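Local coordinates for heavy metal cation tricomponent efflux pump ZneA(CzcA-like) (Cupriavidus metallidurans, PDB 4K0J), which exports Zn(II) in exchange for protons, as an inner-membrane antiporter of the resistance-nodulation-cell division (RND) superfamily and part of a tricomponent heavy-metal efflux pump, at the interface of chains A and B. Residues are numbered along the deposited sequence; one frame, centred on the assembly and turned at random. Chains: chain A/B, Heavy metal cation tricomponent efflux pump ZneA(CzcA-like).

Contact 1: the interface of chains A and B. Residues chain A 211-215, 227, 229, 231; chain B 55-56, 712, 730, 733-734, 738.
The long beta-hairpin that an RND pump subunit inserts into its neighbour meets that neighbour here: strands 213-220 and 223-230 of chain A, with the loop residues beside them, lie against helix 726-738 and strand 707-714 of chain B. Backbone pairing comes first. A:Gly229 forms a parallel beta bridge with B:Ile712, so strand 223-230 of the hairpin runs alongside strand 707-714 of the other subunit at this pair.

The polar grip comes from B:Gln734. Its CG is anti to the backbone N (chi1 -157°), and a bend at chi2 turns the amide toward the start of strand 213-220. There A:Gly214 N donates to B:Gln734 OE1 over 3.1 Å, fairly straight at the hydrogen but reaching the oxygen from above the carbonyl plane.

Apolar contacts run along the helix. B:Ile733 sends its two branches to different strands: CD1, at the end of the CG1 arm, rests 3.6 Å from A:Gly229 CA, while CG2 lies 3.8 Å from A:Gly215 CA. Between these branches sits A:Ala213, whose CB is 3.6 Å from B:Ile733 CB. The glycines bring bare backbone against the isoleucine. Two residues before the bridged glycine, A:Val227 crosses B:Ile712 obliquely, its CG1 near CD1 of the isoleucine. B:Met730, bent at chi2 and chi3, lays its thioether across from A:Ala213 to A:Gly231, where the terminal CE methyl lies 3.7 Å from A:Gly231 CA.

Contact 2: the interface of chains A and B. Residues chain A 102, 104, 108; chain B 77, 105, 108-109, 112.
Helix 103-114 meets its own copy from the next subunit in this contact, an asymmetric helix-to-helix patch in which equivalent segments supply largely different residues, though A:Gln108 and B:Gln108 both take part. A:Tyr104 is central, its CG anti to the carbonyl carbon (chi1 -71°). Its ring stands edge-to-face with B:Trp105, the planes 70° apart. A:Tyr104 CD1 comes to 3.3 Å from B:Trp105 CZ2. The phenol tip points at B:Pro77, with A:Tyr104 OH 3.5 Å from B:Pro77 CG.

B:Arg109 lies against the tyrosine face in a cation-pi contact. B:Arg109 NH2 is 3.9 Å from the A:Tyr104 ring centroid, offset toward the rim. Guanidinium and ring are nearly parallel (5°). B:Trp105 O sits over the opposite guanidinium face, so the group is sandwiched. Neighbours on its own helix fix its rotation. B:Arg109 NE makes a 2.6 Å salt bridge to B:Glu112 OE2. B:Arg109 NH1 donates to B:Gln108 OE1 over 2.7 Å, with that oxygen close to the guanidinium plane. The carboxylate probably tempers the arginine's charge.

A:Gln108, extended beyond CG, offers NE2 to B:Gln108 OE1 in a weak bond of 3.2 Å. A:Gln108 NE2 also lies 3.0 Å from B:Arg109 NH1; both nitrogens are donors as modelled, so this is a close approach and no hydrogen bond. B:Pro77 belongs to a loop, whereas the other chain B residues lie along helix 103-114, outside the membrane but nearer the transmembrane helices than the hairpin.

Contact 1: the interface of chains A and B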
# COMPACT_ATOMS: atom_id res chain seq x y z
N ALA A 211 -11.46 18.01 -36.47
CA ALA A 211 -11.16 18.43 -35.11
C ALA A 211 -11.85 19.76 -34.84
O ALA A 211 -11.37 20.80 -35.28
CB ALA A 211 -9.67 18.55 -34.90
N ASN A 212 -12.97 19.71 -34.14
CA ASN A 212 -13.75 20.90 -33.82
C ASN A 212 -12.92 22.00 -33.17
O ASN A 212 -11.86 21.75 -32.61
CB ASN A 212 -14.93 20.55 -32.91
CG ASN A 212 -15.97 19.72 -33.61
OD1 ASN A 212 -16.02 19.67 -34.84
ND2 ASN A 212 -16.83 19.06 -32.83
N ALA A 213 -13.43 23.22 -33.26
CA ALA A 213 -12.74 24.36 -32.69
C ALA A 213 -13.64 25.02 -31.67
O ALA A 213 -14.85 25.11 -31.85
CB ALA A 213 -12.36 25.34 -33.78
N GLY A 214 -13.03 25.48 -30.57
CA GLY A 214 -13.73 26.29 -29.59
C GLY A 214 -13.17 27.69 -29.65
O GLY A 214 -11.95 27.86 -29.69
N GLY A 215 -14.04 28.68 -29.68
CA GLY A 215 -13.61 30.06 -29.84
C GLY A 215 -13.71 30.89 -28.57
O GLY A 215 -13.63 32.12 -28.63
N VAL A 227 -18.15 30.49 -28.69
CA VAL A 227 -18.08 30.25 -30.13
C VAL A 227 -17.76 28.78 -30.43
O VAL A 227 -16.86 28.21 -29.82
CB VAL A 227 -17.02 31.16 -30.80
CG1 VAL A 227 -16.92 30.87 -32.29
CG2 VAL A 227 -17.36 32.63 -30.56
N GLY A 229 -16.99 25.95 -33.57
CA GLY A 229 -16.69 25.59 -34.94
C GLY A 229 -16.87 24.10 -35.10
O GLY A 229 -16.16 23.32 -34.48
N GLY A 231 -16.22 21.34 -37.19
CA GLY A 231 -15.49 20.74 -38.29
C GLY A 231 -15.19 19.28 -38.03
O GLY A 231 -14.03 18.88 -37.92
N GLY B 55 -11.41 27.06 -23.95
CA GLY B 55 -11.82 27.47 -25.29
C GLY B 55 -13.00 26.69 -25.83
O GLY B 55 -13.87 27.25 -26.50
N LEU B 56 -13.03 25.39 -25.53
CA LEU B 56 -14.02 24.46 -26.07
C LEU B 56 -15.41 24.58 -25.45
O LEU B 56 -15.54 24.84 -24.25
CB LEU B 56 -13.53 23.02 -25.92
CG LEU B 56 -12.82 22.41 -27.13
CD1 LEU B 56 -13.74 22.40 -28.36
CD2 LEU B 56 -11.54 23.18 -27.40
N ILE B 712 -20.26 28.20 -35.65
CA ILE B 712 -19.63 28.25 -36.97
C ILE B 712 -19.51 26.84 -37.54
O ILE B 712 -18.48 26.20 -37.41
CB ILE B 712 -18.23 28.89 -36.91
CG1 ILE B 712 -18.30 30.24 -36.20
CG2 ILE B 712 -17.66 29.05 -38.30
CD1 ILE B 712 -16.96 30.88 -36.03
N MET B 730 -10.86 25.55 -38.50
CA MET B 730 -10.70 25.24 -37.07
C MET B 730 -9.49 25.94 -36.47
O MET B 730 -9.50 26.32 -35.31
CB MET B 730 -10.61 23.74 -36.86
CG MET B 730 -11.77 22.96 -37.45
SD MET B 730 -13.36 23.53 -36.86
CE MET B 730 -14.08 24.19 -38.36
N ILE B 733 -10.39 29.61 -36.02
CA ILE B 733 -11.20 29.83 -34.82
C ILE B 733 -10.41 29.64 -33.54
O ILE B 733 -10.38 30.51 -32.67
CB ILE B 733 -12.37 28.85 -34.76
CG1 ILE B 733 -13.26 29.01 -35.99
CG2 ILE B 733 -13.16 29.07 -33.48
CD1 ILE B 733 -14.23 27.87 -36.17
N GLN B 734 -9.77 28.48 -33.43
CA GLN B 734 -9.05 28.11 -32.22
C GLN B 734 -7.95 29.12 -31.94
O GLN B 734 -7.69 29.45 -30.79
CB GLN B 734 -8.47 26.69 -32.37
CG GLN B 734 -8.20 25.99 -31.04
CD GLN B 734 -9.46 25.44 -30.40
OE1 GLN B 734 -10.13 24.58 -30.97
NE2 GLN B 734 -9.79 25.94 -29.22
N GLY B 738 -10.38 32.14 -31.04
CA GLY B 738 -10.17 31.64 -29.69
C GLY B 738 -8.92 32.22 -29.05
O GLY B 738 -8.99 32.84 -27.99

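Contact 2: the interface of chains A and B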
# COMPACT_ATOMS: atom_id res chain seq x y z
N GLU A 102 1.12 -9.38 -2.80
CA GLU A 102 -0.21 -8.84 -3.06
C GLU A 102 -0.37 -8.45 -4.53
O GLU A 102 0.58 -7.99 -5.16
CB GLU A 102 -0.50 -7.65 -2.13
CG GLU A 102 -1.43 -6.57 -2.68
CD GLU A 102 -2.89 -7.02 -2.81
OE1 GLU A 102 -3.19 -8.20 -2.54
OE2 GLU A 102 -3.73 -6.17 -3.18
N TYR A 104 -2.25 -5.93 -6.27
CA TYR A 104 -2.05 -4.51 -6.58
C TYR A 104 -0.62 -4.00 -6.37
O TYR A 104 -0.16 -3.11 -7.08
CB TYR A 104 -3.03 -3.65 -5.79
CG TYR A 104 -4.47 -3.76 -6.24
CD1 TYR A 104 -5.41 -4.42 -5.47
CD2 TYR A 104 -4.88 -3.21 -7.45
CE1 TYR A 104 -6.72 -4.52 -5.88
CE2 TYR A 104 -6.19 -3.31 -7.87
CZ TYR A 104 -7.11 -3.97 -7.08
OH TYR A 104 -8.41 -4.08 -7.49
N GLN A 108 1.67 -2.71 -9.31
CA GLN A 108 2.36 -1.45 -9.13
C GLN A 108 3.81 -1.55 -9.59
O GLN A 108 4.20 -0.83 -10.50
CB GLN A 108 2.28 -0.95 -7.68
CG GLN A 108 1.00 -0.22 -7.34
CD GLN A 108 0.88 0.10 -5.86
OE1 GLN A 108 1.86 0.03 -5.12
NE2 GLN A 108 -0.33 0.44 -5.42
N PRO B 77 -12.86 -0.83 -8.71
CA PRO B 77 -13.26 -1.43 -7.43
C PRO B 77 -13.44 -0.36 -6.37
O PRO B 77 -12.81 0.69 -6.47
CB PRO B 77 -12.06 -2.32 -7.08
CG PRO B 77 -10.91 -1.70 -7.79
CD PRO B 77 -11.49 -1.21 -9.08
N TRP B 105 -5.10 4.43 -1.82
CA TRP B 105 -5.47 3.24 -2.58
C TRP B 105 -6.38 3.65 -3.72
O TRP B 105 -6.07 3.42 -4.90
CB TRP B 105 -6.20 2.26 -1.66
CG TRP B 105 -6.51 0.93 -2.27
CD1 TRP B 105 -7.48 0.65 -3.19
CD2 TRP B 105 -5.87 -0.32 -1.98
NE1 TRP B 105 -7.47 -0.69 -3.50
CE2 TRP B 105 -6.49 -1.31 -2.77
CE3 TRP B 105 -4.83 -0.70 -1.13
CZ2 TRP B 105 -6.11 -2.65 -2.73
CZ3 TRP B 105 -4.44 -2.03 -1.10
CH2 TRP B 105 -5.08 -2.99 -1.89
N GLN B 108 -5.01 6.00 -6.24
CA GLN B 108 -4.11 5.22 -7.09
C GLN B 108 -4.90 4.46 -8.16
O GLN B 108 -4.47 4.38 -9.30
CB GLN B 108 -3.25 4.27 -6.26
CG GLN B 108 -1.81 4.15 -6.74
CD GLN B 108 -1.68 3.29 -7.99
OE1 GLN B 108 -1.49 2.07 -7.90
NE2 GLN B 108 -1.77 3.92 -9.15
N ARG B 109 -6.06 3.91 -7.79
CA ARG B 109 -6.86 3.16 -8.76
C ARG B 109 -7.42 4.06 -9.86
O ARG B 109 -7.35 3.74 -11.05
CB ARG B 109 -8.01 2.43 -8.05
CG ARG B 109 -7.57 1.50 -6.93
CD ARG B 109 -6.61 0.43 -7.42
NE ARG B 109 -5.21 0.82 -7.25
CZ ARG B 109 -4.46 0.46 -6.22
NH1 ARG B 109 -3.20 0.86 -6.14
NH2 ARG B 109 -4.96 -0.31 -5.26
N GLU B 112 -4.85 4.77 -12.12
CA GLU B 112 -4.66 3.65 -13.03
C GLU B 112 -5.59 3.78 -14.21
O GLU B 112 -5.20 3.54 -15.35
CB GLU B 112 -4.95 2.31 -12.32
CG GLU B 112 -4.05 1.96 -11.14
CD GLU B 112 -4.58 0.79 -10.32
OE1 GLU B 112 -5.73 0.36 -10.56
OE2 GLU B 112 -3.86 0.30 -9.42

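About 38 Å separates the C-alpha centres of contact 1 and contact 2, and they share no residue. Both join chain A to chain B within the deposited trimer, the assembly form typical of RND pumps. Contact 1 engages a projecting hairpin with a helix and strand far along the neighbour's sequence, whereas contact 2 sets like segments against each other without exact two-fold symmetry. Contact 2 lies nearer the transmembrane helices. Two separated footholds should resist relative tilting of the subunits, and could help to communicate conformational change between them, though the structure alone does not show such coupling.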